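Local coordinates for protein tRNA (cytosine(38)-C(5))-methyltransferase (PDB 6FDF) that transfers a methyl group from S-adenosyl-L-methionine to carbon 5 of cytidine 38 in the anticodon loop of tRNA(Asp), and less efficiently of tRNA(Glu), at residues 35-40 with 74-79; 159-164 with 197-202; 213-218 with 280-285. All blocks are in the same frame, centred on the assembly; numbering follows the deposited sequence.

Contact 1. Residues 35-40 with 74-79; sequences DIVCAI and FDCKLW
Cys38, Ile40 and Phe74 make the close-packed half of this contact, where strand 34-41 of the central sheet receives the end of helix 68-74 just before the chain turns into strand 78-81. The Phe74 ring reaches over the strand and is met obliquely at CE1 and CZ: CB of Cys38 lies 3.6 Å from CE1 of Phe74, and CD1 of Ile40 is 3.8 Å from CZ of Phe74. Cys38 SG stands anti to the backbone N (chi1 -166°), which carries the sulfur to the same part of the ring, 3.9 Å from Phe74 CE1, in an oblique sulfur-aromatic contact. Leu14 of strand 11-16, the strand lying between 34-41 and 78-81 in the sheet, also touches Phe74. Looser is the fit of the partly exposed Val37 against this ring. Helix-like angles at Val37 (phi -66°, psi -41°) break the strand's alternation, which lets the CB of Val37 and that of Cys38 both face the 74-79 segment. Val37 CG1 lies 3.7 Å from the carbonyl O of Phe74, while its nearest ring atom, Phe74 CD1, is 4.4 Å away. The buried Cys76 nevertheless packs closely on the valine, SG 3.6 Å from Val37 CB. At the turn, Asp75 has left helical geometry with positive phi and is exposed. Such helix-on-sheet packing belongs to the Rossmann-like methyltransferase fold, and it lies near the cofactor: the Ile40 side chain is about 5 Å from bound S-adenosylhomocysteine. No hydrogen bond joins the two segments: carbon and sulfur surfaces hold them by dispersion, while Arg12 hydrogen-bonds the Phe74 and Asp75 carbonyls at the helix end.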
loop_
_atom_site.group_PDB
_atom_site.type_symbol
_atom_site.label_atom_id
_atom_site.label_comp_id
_atom_site.label_asym_id
_atom_site.label_seq_id
_atom_site.Cartn_x
_atom_site.Cartn_y
_atom_site.Cartn_z
ATOM N N ASP A 35 -1.096 -10.968 -17.050
ATOM C CA ASP A 35 -1.638 -12.191 -16.479
ATOM C C ASP A 35 -0.913 -12.426 -15.161
ATOM O O ASP A 35 0.263 -12.799 -15.156
ATOM C CB ASP A 35 -1.459 -13.369 -17.434
ATOM C CG ASP A 35 -2.030 -13.093 -18.815
ATOM O OD1 ASP A 35 -3.011 -12.323 -18.916
ATOM O OD2 ASP A 35 -1.496 -13.644 -19.801
ATOM N N ILE A 36 -1.602 -12.174 -14.046
ATOM C CA ILE A 36 -1.060 -12.534 -12.740
ATOM C C ILE A 36 -1.009 -14.053 -12.684
ATOM O O ILE A 36 -2.040 -14.718 -12.524
ATOM C CB ILE A 36 -1.896 -11.965 -11.576
ATOM C CG1 ILE A 36 -2.006 -10.443 -11.669
ATOM C CG2 ILE A 36 -1.285 -12.361 -10.234
ATOM C CD1 ILE A 36 -0.697 -9.751 -11.681
ATOM N N VAL A 37 0.188 -14.610 -12.857
ATOM C CA VAL A 37 0.341 -16.060 -12.833
ATOM C C VAL A 37 0.036 -16.599 -11.443
ATOM O O VAL A 37 -0.611 -17.647 -11.289
ATOM C CB VAL A 37 1.757 -16.439 -13.301
ATOM C CG1 VAL A 37 2.022 -17.920 -13.083
ATOM C CG2 VAL A 37 1.944 -16.064 -14.760
ATOM N N CYS A 38 0.493 -15.895 -10.414
ATOM C CA CYS A 38 0.273 -16.306 -9.038
ATOM C C CYS A 38 0.372 -15.072 -8.160
ATOM O O CYS A 38 1.178 -14.176 -8.424
ATOM C CB CYS A 38 1.295 -17.356 -8.580
ATOM S SG CYS A 38 0.843 -18.215 -7.040
ATOM N N ALA A 39 -0.455 -15.039 -7.124
ATOM C CA ALA A 39 -0.367 -14.057 -6.053
ATOM C C ALA A 39 -0.095 -14.832 -4.775
ATOM O O ALA A 39 -0.786 -15.813 -4.492
ATOM C CB ALA A 39 -1.655 -13.242 -5.947
ATOM N N ILE A 40 0.934 -14.440 -4.031
ATOM C CA ILE A 40 1.375 -15.220 -2.877
ATOM C C ILE A 40 1.229 -14.385 -1.616
ATOM O O ILE A 40 1.784 -13.282 -1.526
ATOM C CB ILE A 40 2.822 -15.702 -3.041
ATOM C CG1 ILE A 40 2.938 -16.595 -4.278
ATOM C CG2 ILE A 40 3.257 -16.468 -1.806
ATOM C CD1 ILE A 40 4.306 -17.206 -4.462
ATOM N N PHE A 74 6.911 -20.433 -12.181
ATOM C CA PHE A 74 6.111 -19.225 -12.377
ATOM C C PHE A 74 6.425 -18.566 -13.714
ATOM O O PHE A 74 5.519 -18.074 -14.399
ATOM C CB PHE A 74 6.348 -18.234 -11.235
ATOM C CG PHE A 74 5.800 -18.686 -9.913
ATOM C CD1 PHE A 74 4.568 -19.317 -9.837
ATOM C CD2 PHE A 74 6.513 -18.473 -8.745
ATOM C CE1 PHE A 74 4.059 -19.738 -8.619
ATOM C CE2 PHE A 74 6.010 -18.895 -7.523
ATOM C CZ PHE A 74 4.783 -19.526 -7.461
ATOM N N ASP A 75 7.708 -18.493 -14.069
ATOM C CA ASP A 75 8.164 -17.976 -15.360
ATOM C C ASP A 75 7.584 -16.586 -15.644
ATOM O O ASP A 75 6.922 -16.349 -16.656
ATOM C CB ASP A 75 7.822 -18.957 -16.483
ATOM C CG ASP A 75 8.462 -18.580 -17.802
ATOM O OD1 ASP A 75 9.615 -18.096 -17.789
ATOM O OD2 ASP A 75 7.810 -18.766 -18.850
ATOM N N CYS A 76 7.842 -15.659 -14.726
ATOM C CA CYS A 76 7.259 -14.326 -14.784
ATOM C C CYS A 76 8.311 -13.281 -15.131
ATOM O O CYS A 76 9.448 -13.338 -14.650
ATOM C CB CYS A 76 6.578 -13.971 -13.462
ATOM S SG CYS A 76 5.004 -14.827 -13.255
ATOM N N LYS A 77 7.918 -12.329 -15.970
ATOM C CA LYS A 77 8.821 -11.292 -16.437
ATOM C C LYS A 77 8.763 -10.035 -15.581
ATOM O O LYS A 77 9.710 -9.238 -15.599
ATOM C CB LYS A 77 8.489 -10.971 -17.896
ATOM C CG LYS A 77 9.428 -10.003 -18.584
ATOM C CD LYS A 77 9.088 -9.891 -20.069
ATOM C CE LYS A 77 9.860 -10.903 -20.915
ATOM N NZ LYS A 77 9.723 -12.311 -20.451
ATOM N N LEU A 78 7.676 -9.836 -14.840
ATOM C CA LEU A 78 7.578 -8.783 -13.837
ATOM C C LEU A 78 7.313 -9.433 -12.487
ATOM O O LEU A 78 6.408 -10.264 -12.368
ATOM C CB LEU A 78 6.455 -7.789 -14.166
ATOM C CG LEU A 78 6.048 -6.857 -13.015
ATOM C CD1 LEU A 78 7.190 -5.905 -12.652
ATOM C CD2 LEU A 78 4.788 -6.066 -13.347
ATOM N N TRP A 79 8.118 -9.089 -11.488
ATOM C CA TRP A 79 7.829 -9.441 -10.102
ATOM C C TRP A 79 7.495 -8.164 -9.346
ATOM O O TRP A 79 8.246 -7.188 -9.430
ATOM C CB TRP A 79 9.021 -10.100 -9.403
ATOM C CG TRP A 79 9.510 -11.401 -9.951
ATOM C CD1 TRP A 79 9.035 -12.084 -11.035
ATOM C CD2 TRP A 79 10.596 -12.166 -9.435
ATOM N NE1 TRP A 79 9.764 -13.242 -11.217
ATOM C CE2 TRP A 79 10.728 -13.311 -10.245
ATOM C CE3 TRP A 79 11.465 -12.000 -8.355
ATOM C CZ2 TRP A 79 11.702 -14.277 -10.014
ATOM C CZ3 TRP A 79 12.431 -12.962 -8.124
ATOM C CH2 TRP A 79 12.546 -14.082 -8.952
#

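Contact 2. Residues 159-164 with 197-202; sequences QFNIPN and GEVKRI
Asn161 and Pro163 belong to the loop leading into strand 168-175, which corresponds to conserved motif VIII of the cytosine-C5 methyltransferases, and they meet residues 198 to 202 of the long excursion that runs from strand 168-175 to helix 219-225. Asn161 carries the polar half. Its CG is anti to the backbone N (chi1 -168°), and the amide beyond it reads the backbone around Val199 with both of its ends. OD1 of Asn161 accepts the N-H of Lys200 at 2.9 Å, a nearly straight bond (156° at the hydrogen) whose donor is moderately tilted from the plane of the side-chain carbonyl. ND2 of Asn161 donates to the Glu198 carbonyl O at 2.9 Å, with that acceptor close to the amide plane. Water 1 donates a further bond to Asn161 OD1 and another to Lys200 O, each 2.9 Å long, so OD1 accepts from two donors. The aliphatic part of Lys200 lies against the peptide of Asn161, CB of Lys200 being 3.5 Å from Asn161 O, while its charged end leads away. Pro163 is the centre of an inverse gamma turn, closed by Asn164 N to Ile162 O at 2.8 Å. Its ring leans on the opposing backbone, with Pro163 CG 3.8 Å from the carbonyl carbon of Arg201, and Ile202 CD1 comes within 3.7 Å of Pro163 O. Arg201 turns its CB away from this loop; its guanidinium is bound by Glu196 in a salt bridge and by the Asp235 carbonyl. Because one end of the Asn161 amide accepts and the other donates, this pattern strongly favours its modelled orientation, and the neutral amide pairs with a main-chain N-H and a main-chain C=O without any charged group.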
loop_
_atom_site.group_PDB
_atom_site.type_symbol
_atom_site.label_atom_id
_atom_site.label_comp_id
_atom_site.label_asym_id
_atom_site.label_seq_id
_atom_site.Cartn_x
_atom_site.Cartn_y
_atom_site.Cartn_z
ATOM N N GLN A 159 1.298 14.171 -3.181
ATOM C CA GLN A 159 2.031 14.763 -4.294
ATOM C C GLN A 159 1.304 14.585 -5.616
ATOM O O GLN A 159 1.769 15.093 -6.643
ATOM C CB GLN A 159 3.424 14.138 -4.403
ATOM C CG GLN A 159 4.297 14.321 -3.186
ATOM C CD GLN A 159 5.631 13.625 -3.345
ATOM O OE1 GLN A 159 5.706 12.398 -3.316
ATOM N NE2 GLN A 159 6.690 14.403 -3.542
ATOM N N PHE A 160 0.187 13.859 -5.609
ATOM C CA PHE A 160 -0.562 13.524 -6.810
ATOM C C PHE A 160 -2.016 13.954 -6.652
ATOM O O PHE A 160 -2.915 13.354 -7.245
ATOM C CB PHE A 160 -0.474 12.025 -7.104
ATOM C CG PHE A 160 0.932 11.525 -7.336
ATOM C CD1 PHE A 160 1.733 11.145 -6.265
ATOM C CD2 PHE A 160 1.449 11.422 -8.619
ATOM C CE1 PHE A 160 3.022 10.675 -6.469
ATOM C CE2 PHE A 160 2.741 10.954 -8.832
ATOM C CZ PHE A 160 3.528 10.582 -7.756
ATOM N N ASN A 161 -2.257 15.004 -5.858
ATOM C CA ASN A 161 -3.599 15.561 -5.657
ATOM C C ASN A 161 -4.537 14.533 -5.049
ATOM O O ASN A 161 -5.689 14.389 -5.466
ATOM C CB ASN A 161 -4.190 16.085 -6.949
ATOM C CG ASN A 161 -5.436 16.932 -6.745
ATOM O OD1 ASN A 161 -5.643 17.517 -5.683
ATOM N ND2 ASN A 161 -6.269 17.012 -7.782
ATOM N N ILE A 162 -4.037 13.798 -4.069
ATOM C CA ILE A 162 -4.838 12.849 -3.316
ATOM C C ILE A 162 -4.725 13.285 -1.860
ATOM O O ILE A 162 -3.613 13.419 -1.342
ATOM C CB ILE A 162 -4.352 11.402 -3.499
ATOM C CG1 ILE A 162 -4.429 11.005 -4.977
ATOM C CG2 ILE A 162 -5.158 10.452 -2.625
ATOM C CD1 ILE A 162 -3.562 9.803 -5.332
ATOM N N PRO A 163 -5.833 13.544 -1.172
ATOM C CA PRO A 163 -5.770 14.147 0.172
ATOM C C PRO A 163 -5.494 13.121 1.267
ATOM O O PRO A 163 -6.267 12.951 2.213
ATOM C CB PRO A 163 -7.157 14.789 0.303
ATOM C CG PRO A 163 -8.046 13.881 -0.491
ATOM C CD PRO A 163 -7.214 13.450 -1.675
ATOM N N ASN A 164 -4.375 12.418 1.137
ATOM C CA ASN A 164 -3.969 11.481 2.174
ATOM C C ASN A 164 -2.451 11.400 2.193
ATOM O O ASN A 164 -1.810 11.355 1.140
ATOM C CB ASN A 164 -4.589 10.093 1.943
ATOM C CG ASN A 164 -4.186 9.081 3.009
ATOM O OD1 ASN A 164 -3.638 8.020 2.697
ATOM N ND2 ASN A 164 -4.446 9.409 4.273
ATOM N N GLY A 197 -10.272 24.387 -7.955
ATOM C CA GLY A 197 -11.587 23.788 -8.016
ATOM C C GLY A 197 -11.409 22.331 -8.384
ATOM O O GLY A 197 -12.349 21.534 -8.336
ATOM N N GLU A 198 -10.176 21.981 -8.745
ATOM C CA GLU A 198 -9.822 20.623 -9.122
ATOM C C GLU A 198 -8.954 19.976 -8.058
ATOM O O GLU A 198 -8.500 18.843 -8.244
ATOM C CB GLU A 198 -9.099 20.596 -10.472
ATOM C CG GLU A 198 -8.338 21.860 -10.766
ATOM C CD GLU A 198 -7.432 21.750 -11.980
ATOM O OE1 GLU A 198 -7.849 21.140 -12.986
ATOM O OE2 GLU A 198 -6.306 22.291 -11.932
ATOM N N VAL A 199 -8.706 20.676 -6.953
ATOM C CA VAL A 199 -7.902 20.135 -5.867
ATOM C C VAL A 199 -8.809 19.204 -5.082
ATOM O O VAL A 199 -9.828 19.634 -4.530
ATOM C CB VAL A 199 -7.348 21.250 -4.970
ATOM C CG1 VAL A 199 -6.769 20.664 -3.691
ATOM C CG2 VAL A 199 -6.312 22.070 -5.714
ATOM N N LYS A 200 -8.445 17.930 -5.027
ATOM C CA LYS A 200 -9.293 16.972 -4.342
ATOM C C LYS A 200 -9.238 17.181 -2.838
ATOM O O LYS A 200 -8.182 17.458 -2.261
ATOM C CB LYS A 200 -8.909 15.544 -4.723
ATOM C CG LYS A 200 -9.152 15.275 -6.198
ATOM C CD LYS A 200 -9.301 13.798 -6.500
ATOM C CE LYS A 200 -9.566 13.584 -7.982
ATOM N NZ LYS A 200 -10.863 14.204 -8.384
ATOM N N ARG A 201 -10.395 17.035 -2.204
ATOM C CA ARG A 201 -10.532 17.207 -0.773
ATOM C C ARG A 201 -11.256 15.989 -0.222
ATOM O O ARG A 201 -11.722 15.126 -0.972
ATOM C CB ARG A 201 -11.271 18.514 -0.445
ATOM C CG ARG A 201 -10.499 19.747 -0.917
ATOM C CD ARG A 201 -11.285 21.034 -0.781
ATOM N NE ARG A 201 -10.529 22.170 -1.311
ATOM C CZ ARG A 201 -9.642 22.872 -0.612
ATOM N NH1 ARG A 201 -9.398 22.568 0.656
ATOM N NH2 ARG A 201 -8.999 23.884 -1.179
ATOM N N ILE A 202 -11.320 15.915 1.109
ATOM C CA ILE A 202 -11.908 14.754 1.776
ATOM C C ILE A 202 -13.319 14.479 1.270
ATOM O O ILE A 202 -13.697 13.321 1.044
ATOM C CB ILE A 202 -11.877 14.953 3.303
ATOM C CG1 ILE A 202 -10.429 15.022 3.790
ATOM C CG2 ILE A 202 -12.615 13.828 3.999
ATOM C CD1 ILE A 202 -9.635 13.771 3.479
HETATM O O HOH W 1 -5.447 16.804 -2.836
#

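Contact 3. Residues 213-218 with 280-285; sequences SSYMVL and YFTARE
Tyr215, which ends the short 3-10 turn begun at Ser213, bonds the second segment through its main chain and takes a methyl group on one face of its ring. Its carbonyl O accepts the N-H of Tyr280 at 2.8 Å (156° at the hydrogen). Over the centre of the Tyr215 ring sits the methyl group of Thr282, CG2 lying 3.6 Å from the centroid in a CH-pi contact only 12° off the normal. Glu305 holds the phenol OH of Tyr215. The same threonine, in the sequence that corresponds to conserved motif IX of cytosine-C5 methyltransferases, is the N-cap of helix 283-289: with OG1 between the backbone N and the carbonyl carbon (chi1 74°), it completes a capping box, Glu285 N donating to Thr282 OG1 at 3.0 Å and Thr282 N to Glu285 OE1 at 2.9 Å. Glu207 also engages this OG1. After Met216, Val217 places CG2 over the centre of the Tyr280 ring, 4.0 Å from the centroid, the two side chains crossing at about a right angle. CG1 of Val217 lies 3.8 Å from Tyr280 OH. At Leu218, just before helix 219-225, the backbone N donates to water 2 at 3.0 Å, and this water lies in the plane of the Tyr280 ring, 2.8 Å from Tyr280 OH.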
loop_
_atom_site.group_PDB
_atom_site.type_symbol
_atom_site.label_atom_id
_atom_site.label_comp_id
_atom_site.label_asym_id
_atom_site.label_seq_id
_atom_site.Cartn_x
_atom_site.Cartn_y
_atom_site.Cartn_z
ATOM N N SER A 213 -23.894 5.522 13.034
ATOM C CA SER A 213 -23.870 5.130 14.443
ATOM C C SER A 213 -22.643 4.289 14.778
ATOM O O SER A 213 -21.944 4.555 15.762
ATOM C CB SER A 213 -25.150 4.369 14.794
ATOM O OG SER A 213 -26.271 4.920 14.126
ATOM N N SER A 214 -22.365 3.265 13.969
ATOM C CA SER A 214 -21.267 2.359 14.286
ATOM C C SER A 214 -19.898 2.999 14.104
ATOM O O SER A 214 -18.906 2.429 14.572
ATOM C CB SER A 214 -21.355 1.094 13.428
ATOM O OG SER A 214 -21.406 1.414 12.049
ATOM N N TYR A 215 -19.815 4.151 13.438
ATOM C CA TYR A 215 -18.539 4.800 13.170
ATOM C C TYR A 215 -18.227 5.947 14.121
ATOM O O TYR A 215 -17.122 6.492 14.054
ATOM C CB TYR A 215 -18.501 5.305 11.723
ATOM C CG TYR A 215 -18.662 4.191 10.714
ATOM C CD1 TYR A 215 -17.583 3.389 10.363
ATOM C CD2 TYR A 215 -19.892 3.932 10.123
ATOM C CE1 TYR A 215 -17.725 2.359 9.450
ATOM C CE2 TYR A 215 -20.044 2.906 9.203
ATOM C CZ TYR A 215 -18.956 2.124 8.872
ATOM O OH TYR A 215 -19.093 1.100 7.957
ATOM N N MET A 216 -19.162 6.323 14.993
ATOM C CA MET A 216 -18.955 7.457 15.887
ATOM C C MET A 216 -17.874 7.128 16.906
ATOM O O MET A 216 -17.865 6.037 17.483
ATOM C CB MET A 216 -20.253 7.817 16.612
ATOM C CG MET A 216 -21.425 8.138 15.709
ATOM S SD MET A 216 -21.081 9.425 14.501
ATOM C CE MET A 216 -20.882 10.869 15.549
ATOM N N VAL A 217 -16.942 8.063 17.107
ATOM C CA VAL A 217 -15.883 7.845 18.084
ATOM C C VAL A 217 -16.489 7.840 19.480
ATOM O O VAL A 217 -17.350 8.668 19.807
ATOM C CB VAL A 217 -14.790 8.920 17.944
ATOM C CG1 VAL A 217 -13.628 8.634 18.895
ATOM C CG2 VAL A 217 -14.291 8.979 16.504
ATOM N N LEU A 218 -16.051 6.894 20.310
ATOM C CA LEU A 218 -16.624 6.735 21.640
ATOM C C LEU A 218 -16.238 7.900 22.544
ATOM O O LEU A 218 -15.105 8.388 22.503
ATOM C CB LEU A 218 -16.161 5.419 22.263
ATOM C CG LEU A 218 -16.739 4.157 21.618
ATOM C CD1 LEU A 218 -16.144 2.912 22.257
ATOM C CD2 LEU A 218 -18.256 4.151 21.722
ATOM N N TYR A 280 -15.017 7.791 12.697
ATOM C CA TYR A 280 -13.967 7.208 11.876
ATOM C C TYR A 280 -14.383 7.239 10.410
ATOM O O TYR A 280 -15.572 7.223 10.083
ATOM C CB TYR A 280 -13.685 5.763 12.308
ATOM C CG TYR A 280 -13.253 5.656 13.753
ATOM C CD1 TYR A 280 -11.972 6.042 14.142
ATOM C CD2 TYR A 280 -14.118 5.171 14.728
ATOM C CE1 TYR A 280 -11.568 5.960 15.464
ATOM C CE2 TYR A 280 -13.722 5.080 16.055
ATOM C CZ TYR A 280 -12.444 5.471 16.414
ATOM O OH TYR A 280 -12.041 5.387 17.732
ATOM N N PHE A 281 -13.395 7.298 9.521
ATOM C CA PHE A 281 -13.666 6.975 8.127
ATOM C C PHE A 281 -14.132 5.531 8.033
ATOM O O PHE A 281 -13.647 4.662 8.760
ATOM C CB PHE A 281 -12.416 7.185 7.266
ATOM C CG PHE A 281 -12.033 8.627 7.104
ATOM C CD1 PHE A 281 -12.690 9.432 6.186
ATOM C CD2 PHE A 281 -11.016 9.180 7.863
ATOM C CE1 PHE A 281 -12.340 10.764 6.035
ATOM C CE2 PHE A 281 -10.664 10.510 7.715
ATOM C CZ PHE A 281 -11.329 11.302 6.800
ATOM N N THR A 282 -15.091 5.278 7.146
ATOM C CA THR A 282 -15.493 3.904 6.889
ATOM C C THR A 282 -14.394 3.184 6.115
ATOM O O THR A 282 -13.523 3.809 5.505
ATOM C CB THR A 282 -16.801 3.861 6.100
ATOM O OG1 THR A 282 -16.542 4.233 4.741
ATOM C CG2 THR A 282 -17.825 4.817 6.700
ATOM N N ALA A 283 -14.439 1.848 6.132
ATOM C CA ALA A 283 -13.442 1.099 5.370
ATOM C C ALA A 283 -13.552 1.392 3.879
ATOM O O ALA A 283 -12.531 1.426 3.181
ATOM C CB ALA A 283 -13.574 -0.402 5.631
ATOM N N ARG A 284 -14.769 1.633 3.383
ATOM C CA ARG A 284 -14.932 2.027 1.986
ATOM C C ARG A 284 -14.239 3.354 1.703
ATOM O O ARG A 284 -13.605 3.524 0.655
ATOM C CB ARG A 284 -16.417 2.118 1.630
ATOM C CG ARG A 284 -16.672 2.737 0.259
ATOM C CD ARG A 284 -16.151 1.827 -0.844
ATOM N NE ARG A 284 -16.819 0.533 -0.851
ATOM C CZ ARG A 284 -16.380 -0.524 -1.527
ATOM N NH1 ARG A 284 -15.270 -0.431 -2.248
ATOM N NH2 ARG A 284 -17.054 -1.667 -1.485
ATOM N N GLU A 285 -14.340 4.304 2.633
ATOM C CA GLU A 285 -13.691 5.596 2.439
ATOM C C GLU A 285 -12.176 5.458 2.499
ATOM O O GLU A 285 -11.461 6.103 1.724
ATOM C CB GLU A 285 -14.198 6.594 3.481
ATOM C CG GLU A 285 -15.675 6.943 3.272
ATOM C CD GLU A 285 -16.277 7.699 4.440
ATOM O OE1 GLU A 285 -15.745 7.578 5.563
ATOM O OE2 GLU A 285 -17.296 8.397 4.238
HETATM O O HOH W 2 -14.045 4.798 19.626
#

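The three contacts follow one another along the chain, each closing before the next opens. Contact 1 lies in the seven-stranded Rossmann-like sheet of the catalytic core, on the other side of the chain's centre from the other two; its centre is 33 Å from that of contact 2 and 36 Å from that of contact 3. Contact 2 begins in the loop joining the antiparallel strands 148-155 and 168-175 of that sheet. Contact 3 lies further out, where helices 219-225 and 283-289 begin. Contacts 2 and 3 have centres 21 Å apart and touch, Ile202 CG2 meeting Phe281 CE1 at 3.7 Å, so segments 197-202 and 280-285 pack against each other at this point.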